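Pectate lyase 1 (Juniperus ashei, PDB 1PXZ) cleaves pectate by elimination with low activity, probably with calcium, and is the major allergen of mountain cedar pollen, built round a parallel beta-helix. Local coordinates at residues P3-S6 against C7-G10; D15-R18 against M19-A22. All blocks are in the same frame, centred on the assembly; numbering follows the deposited sequence.

Interaction 1 (P3-S6 against C7-G10); sequences PIDS and CWRG
Trp-8 sets its CG between its own backbone N and carbonyl carbon (chi1 64°), which folds the indole back over the first turn of the helix beside Asp-5. Arg-9 instead keeps CG beside its backbone N and bends at chi3 (73°), and its guanidinium comes round to the same side. Asp-5 therefore has two neighbours running alongside it and pointing its way. Its carboxylate stands steeply to the indole, and Asp-5 OD1 stops 3.7 Å from Trp-8 NE1, too far for a direct bond. A water closes that gap: it donates to Asp-5 OD1 at 2.8 Å and accepts from Trp-8 NE1 at 2.9 Å. The same OD1 also bonds His-165 NE2, which probably helps to fix the carboxylate's rotation. Asp-5 OD2 lies in the guanidinium plane, at its edge, in a long salt bridge of 4.0 Å to Arg-9 NH1. The aliphatic parts pack: Asp-5 CB lies 3.9 Å from Arg-9 CD. Within 7-10, Arg-9 CG sits 3.3 Å above the Trp-8 ring, over its centre.

Beneath the side chains, Asp-5 O is gripped by Arg-9 N at 2.8 Å and more weakly by Trp-8 N, while Cys-7 N bonds to Ile-4 O. The backbone thus mixes i+3 bonds with an i+4 bond, from Arg-9 to Asp-5. This short N-terminal helix and the residue leading into it rest on strand 185-195 of the parallel beta-helix, through Asp-5 and Ile-4.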
ATOM      1  N   PRO A   3      10.862 -11.719   6.690  1.00 13.64           N
ATOM      2  CA  PRO A   3      10.091 -12.925   6.354  1.00 13.92           C
ATOM      3  C   PRO A   3       9.481 -12.965   4.961  1.00 11.60           C
ATOM      4  O   PRO A   3       9.221 -14.066   4.469  1.00 12.46           O
ATOM      5  CB  PRO A   3       8.932 -12.900   7.374  1.00 12.86           C
ATOM      6  CG  PRO A   3       9.526 -12.201   8.563  1.00 13.70           C
ATOM      7  CD  PRO A   3      10.349 -11.105   7.956  1.00 14.07           C
ATOM      8  N   ILE A   4       9.220 -11.817   4.343  1.00 11.29           N
ATOM      9  CA  ILE A   4       8.658 -11.847   2.978  1.00 10.57           C
ATOM     10  C   ILE A   4       9.801 -12.073   2.008  1.00 13.65           C
ATOM     11  O   ILE A   4       9.832 -13.007   1.217  1.00 16.79           O
ATOM     12  CB  ILE A   4       7.897 -10.568   2.642  1.00 13.03           C
ATOM     13  CG1 ILE A   4       6.672 -10.337   3.550  1.00 23.25           C
ATOM     14  CG2 ILE A   4       7.495 -10.562   1.179  1.00 14.99           C
ATOM     15  CD1 ILE A   4       5.961  -9.016   3.316  1.00 15.86           C
ATOM     16  N   ASP A   5      10.814 -11.212   2.072  1.00  9.12           N
ATOM     17  CA  ASP A   5      11.871 -11.298   1.062  1.00 11.27           C
ATOM     18  C   ASP A   5      12.642 -12.592   1.169  1.00 12.38           C
ATOM     19  O   ASP A   5      13.189 -13.117   0.193  1.00 15.42           O
ATOM     20  CB  ASP A   5      12.810 -10.109   1.256  1.00 11.10           C
ATOM     21  CG  ASP A   5      12.269  -8.799   0.716  1.00 12.75           C
ATOM     22  OD1 ASP A   5      11.121  -8.726   0.269  1.00 13.08           O
ATOM     23  OD2 ASP A   5      13.010  -7.800   0.720  1.00 20.42           O
ATOM     24  N   SER A   6      12.739 -13.119   2.401  1.00 13.60           N
ATOM     25  CA  SER A   6      13.546 -14.341   2.529  1.00 20.79           C
ATOM     26  C   SER A   6      12.980 -15.493   1.699  1.00 14.75           C
ATOM     27  O   SER A   6      13.705 -16.374   1.250  1.00 22.69           O
ATOM     28  CB  SER A   6      13.654 -14.765   4.005  1.00 24.65           C
ATOM     29  OG  SER A   6      12.381 -15.260   4.410  1.00 46.82           O
ATOM     30  N   CYS A   7      11.688 -15.458   1.490  1.00  9.22           N
ATOM     31  CA  CYS A   7      10.925 -16.506   0.817  1.00 14.28           C
ATOM     32  C   CYS A   7      11.254 -16.530  -0.665  1.00 23.03           C
ATOM     33  O   CYS A   7      11.308 -17.626  -1.225  1.00 16.31           O
ATOM     34  CB  CYS A   7       9.437 -16.268   1.071  1.00 19.00           C
ATOM     35  SG  CYS A   7       8.253 -17.277   0.150  1.00 27.99           S
ATOM     36  N   TRP A   8      11.495 -15.401  -1.334  1.00 14.07           N
ATOM     37  CA  TRP A   8      11.769 -15.483  -2.774  1.00 14.40           C
ATOM     38  C   TRP A   8      13.159 -15.008  -3.139  1.00 13.93           C
ATOM     39  O   TRP A   8      13.616 -15.069  -4.291  1.00 11.60           O
ATOM     40  CB  TRP A   8      10.720 -14.679  -3.550  1.00 13.47           C
ATOM     41  CG  TRP A   8      10.726 -13.215  -3.283  1.00  9.24           C
ATOM     42  CD1 TRP A   8       9.999 -12.627  -2.268  1.00 17.15           C
ATOM     43  CD2 TRP A   8      11.417 -12.156  -3.947  1.00  9.79           C
ATOM     44  NE1 TRP A   8      10.209 -11.271  -2.273  1.00 15.18           N
ATOM     45  CE2 TRP A   8      11.073 -10.955  -3.292  1.00 15.66           C
ATOM     46  CE3 TRP A   8      12.295 -12.094  -5.030  1.00 14.11           C
ATOM     47  CZ2 TRP A   8      11.581  -9.721  -3.695  1.00 15.35           C
ATOM     48  CZ3 TRP A   8      12.807 -10.869  -5.437  1.00 12.14           C
ATOM     49  CH2 TRP A   8      12.439  -9.698  -4.760  1.00 21.10           C
ATOM     50  N   ARG A   9      13.916 -14.516  -2.164  1.00 13.84           N
ATOM     51  CA  ARG A   9      15.303 -14.158  -2.451  1.00 18.37           C
ATOM     52  C   ARG A   9      16.326 -15.102  -1.844  1.00 20.32           C
ATOM     53  O   ARG A   9      17.526 -14.905  -2.039  1.00 35.84           O
ATOM     54  CB  ARG A   9      15.574 -12.729  -1.941  1.00 19.44           C
ATOM     55  CG  ARG A   9      14.445 -11.775  -2.308  1.00 18.04           C
ATOM     56  CD  ARG A   9      14.810 -10.320  -2.070  1.00 21.97           C
ATOM     57  NE  ARG A   9      15.753  -9.811  -3.066  1.00 36.13           N
ATOM     58  CZ  ARG A   9      16.039  -8.517  -3.200  1.00 43.92           C
ATOM     59  NH1 ARG A   9      15.466  -7.612  -2.410  1.00 39.56           N
ATOM     60  NH2 ARG A   9      16.907  -8.152  -4.134  1.00 31.49           N
ATOM     61  N   GLY A  10      15.929 -16.126  -1.099  1.00 22.72           N
ATOM     62  CA  GLY A  10      16.868 -17.019  -0.452  1.00 24.98           C
ATOM     63  C   GLY A  10      17.431 -18.124  -1.318  1.00 35.16           C
ATOM     64  O   GLY A  10      18.652 -18.326  -1.361  1.00 50.60           O
TER
HETATM   65  O   HOH W   1       8.785  -8.945  -1.318  1.00 20.27           O

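Interaction 2 (D15-R18 against M19-A22); sequences DQNR and MKLA
Asn-17 and Lys-20 cross at about a right angle at the start of a 3-10 turn that runs along the outside of the beta-helix. Asn-17 directs CG anti to its own N (chi1 -167°), and this lays the amide beside the lysine three residues on. There Asn-17 OD1 rests 3.9 Å from Lys-20 CB, an approach to the root of the lysine chain and not to its ammonium group. Lys-20 carries on past the amide in an extended run that bends only near its end, and NZ makes a salt bridge with Asp-11.

The backbone beneath follows the i+3 pattern of a 3-10 helix. Lys-20 N donates to Asn-17 O at 3.2 Å, with a fairly straight N-H...O angle (161°). Leu-21 N makes a weak, longer bond to Arg-18 O, and Ala-22 N continues the series to Met-19 O. A water donates to Asn-17 O at 2.8 Å and weakly accepts from Leu-21 N, so that this carbonyl takes one bond from the turn and another from solvent.

Arg-18 and Met-19 each point CB away from the other segment and pack on the beta-helix instead. Arg-18 is extended from CG to NE, packs on Trp-69, Ile-71 and Phe-40, and forms a salt bridge with Asp-93, while Arg-95 NH2 hydrogen-bonds to Arg-18 O. Met-19, also extended, packs on Trp-69 and Phe-40. A second water accepts from Met-19 N at 2.9 Å and from Asn-17 ND2 at the same distance.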
ATOM      1  N   ASP A  15      14.850 -13.460 -11.575  1.00 11.97           N
ATOM      2  CA  ASP A  15      14.763 -13.153 -13.026  1.00 10.97           C
ATOM      3  C   ASP A  15      14.318 -14.407 -13.763  1.00 14.85           C
ATOM      4  O   ASP A  15      13.608 -14.303 -14.762  1.00 20.55           O
ATOM      5  CB  ASP A  15      16.064 -12.602 -13.555  1.00 16.14           C
ATOM      6  CG  ASP A  15      17.304 -13.463 -13.503  1.00 32.04           C
ATOM      7  OD1 ASP A  15      17.325 -14.579 -12.945  1.00 29.80           O
ATOM      8  OD2 ASP A  15      18.353 -13.026 -14.048  1.00 41.00           O
ATOM      9  N   GLN A  16      14.736 -15.563 -13.244  1.00  8.03           N
ATOM     10  CA  GLN A  16      14.364 -16.783 -13.987  1.00 13.85           C
ATOM     11  C   GLN A  16      13.140 -17.437 -13.365  1.00 15.82           C
ATOM     12  O   GLN A  16      12.620 -18.419 -13.901  1.00 17.58           O
ATOM     13  CB  GLN A  16      15.564 -17.735 -14.076  1.00 14.94           C
ATOM     14  CG  GLN A  16      15.933 -18.359 -12.751  1.00 10.24           C
ATOM     15  CD  GLN A  16      17.320 -18.971 -12.751  1.00 11.24           C
ATOM     16  OE1 GLN A  16      18.057 -18.939 -13.737  1.00 13.52           O
ATOM     17  NE2 GLN A  16      17.680 -19.556 -11.605  1.00  8.84           N
ATOM     18  N   ASN A  17      12.657 -16.888 -12.244  1.00  9.31           N
ATOM     19  CA  ASN A  17      11.432 -17.426 -11.651  1.00  9.31           C
ATOM     20  C   ASN A  17      10.583 -16.309 -11.059  1.00 10.72           C
ATOM     21  O   ASN A  17      10.365 -16.249  -9.850  1.00 11.95           O
ATOM     22  CB  ASN A  17      11.806 -18.458 -10.595  1.00 13.58           C
ATOM     23  CG  ASN A  17      10.673 -19.319 -10.100  1.00 14.60           C
ATOM     24  OD1 ASN A  17      10.953 -20.193  -9.267  1.00 18.06           O
ATOM     25  ND2 ASN A  17       9.452 -19.121 -10.562  1.00 10.13           N
ATOM     26  N   ARG A  18      10.089 -15.410 -11.915  1.00 10.20           N
ATOM     27  CA  ARG A  18       9.387 -14.247 -11.364  1.00 10.11           C
ATOM     28  C   ARG A  18       8.166 -14.666 -10.556  1.00 10.52           C
ATOM     29  O   ARG A  18       7.797 -13.946  -9.627  1.00  8.55           O
ATOM     30  CB  ARG A  18       8.932 -13.280 -12.458  1.00 13.42           C
ATOM     31  CG  ARG A  18      10.031 -12.472 -13.146  1.00 12.40           C
ATOM     32  CD  ARG A  18       9.394 -11.712 -14.325  1.00 11.02           C
ATOM     33  NE  ARG A  18      10.359 -10.875 -15.027  1.00 12.06           N
ATOM     34  CZ  ARG A  18      10.634  -9.627 -14.663  1.00 15.41           C
ATOM     35  NH1 ARG A  18      10.010  -9.084 -13.606  1.00 11.10           N
ATOM     36  NH2 ARG A  18      11.522  -8.928 -15.360  1.00 11.81           N
ATOM     37  N   MET A  19       7.470 -15.770 -10.855  1.00  8.96           N
ATOM     38  CA  MET A  19       6.206 -15.934 -10.129  1.00 10.40           C
ATOM     39  C   MET A  19       6.379 -16.526  -8.740  1.00 10.92           C
ATOM     40  O   MET A  19       5.420 -16.694  -7.986  1.00 11.32           O
ATOM     41  CB  MET A  19       5.253 -16.802 -10.956  1.00 12.43           C
ATOM     42  CG  MET A  19       4.887 -16.132 -12.294  1.00 15.31           C
ATOM     43  SD  MET A  19       3.568 -17.080 -13.059  1.00 20.85           S
ATOM     44  CE  MET A  19       3.086 -16.082 -14.451  1.00 13.99           C
ATOM     45  N   LYS A  20       7.618 -16.846  -8.366  1.00 11.18           N
ATOM     46  CA  LYS A  20       7.832 -17.311  -6.994  1.00 11.46           C
ATOM     47  C   LYS A  20       7.400 -16.244  -5.994  1.00 13.11           C
ATOM     48  O   LYS A  20       6.943 -16.579  -4.904  1.00 12.38           O
ATOM     49  CB  LYS A  20       9.300 -17.648  -6.781  1.00 14.71           C
ATOM     50  CG  LYS A  20       9.630 -18.233  -5.420  1.00 17.43           C
ATOM     51  CD  LYS A  20      11.028 -18.817  -5.426  1.00 27.17           C
ATOM     52  CE  LYS A  20      11.226 -19.717  -4.208  1.00 40.79           C
ATOM     53  NZ  LYS A  20      12.635 -19.657  -3.726  1.00 50.81           N
ATOM     54  N   LEU A  21       7.555 -14.979  -6.369  1.00  9.67           N
ATOM     55  CA  LEU A  21       7.095 -13.867  -5.527  1.00 10.76           C
ATOM     56  C   LEU A  21       5.698 -14.088  -4.982  1.00  9.76           C
ATOM     57  O   LEU A  21       5.394 -13.809  -3.819  1.00 12.68           O
ATOM     58  CB  LEU A  21       7.143 -12.569  -6.354  1.00 11.56           C
ATOM     59  CG  LEU A  21       6.655 -11.307  -5.637  1.00 11.35           C
ATOM     60  CD1 LEU A  21       7.616 -10.905  -4.529  1.00  8.99           C
ATOM     61  CD2 LEU A  21       6.445 -10.177  -6.634  1.00  7.72           C
ATOM     62  N   ALA A  22       4.802 -14.622  -5.811  1.00  8.17           N
ATOM     63  CA  ALA A  22       3.410 -14.716  -5.399  1.00 10.63           C
ATOM     64  C   ALA A  22       3.200 -15.750  -4.288  1.00 14.52           C
ATOM     65  O   ALA A  22       2.140 -15.755  -3.666  1.00 22.28           O
ATOM     66  CB  ALA A  22       2.512 -15.043  -6.589  1.00 12.89           C
TER
HETATM   67  O   HOH W   2      10.321 -14.227  -7.851  1.00  9.53           O
HETATM   68  O   HOH W   3       7.918 -17.889 -12.748  1.00 11.87           O

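How the interactions relate
From the N terminus, interaction 1 comes first, within helix 5-9 and the residues leading into it, and is complete before interaction 2 opens in the connection leading to strand 39-43. Each is a turn of contiguous chain, so they stand in series and neither nest nor cross. The chain nonetheless folds back between them: Leu-21 CD1 packs 3.5 Å from Trp-8 NE1, and Lys-20 NZ lies 3.5 Å from Cys-7 O. The disulfide from Cys-7 to Cys-24, just past interaction 2, adds a covalent tie. Interaction 1 meets the beta-helix at strand 185-195, whereas interaction 2 meets strands 39-43, 68-72 and 114-119, so the N-terminal segment spans several coils.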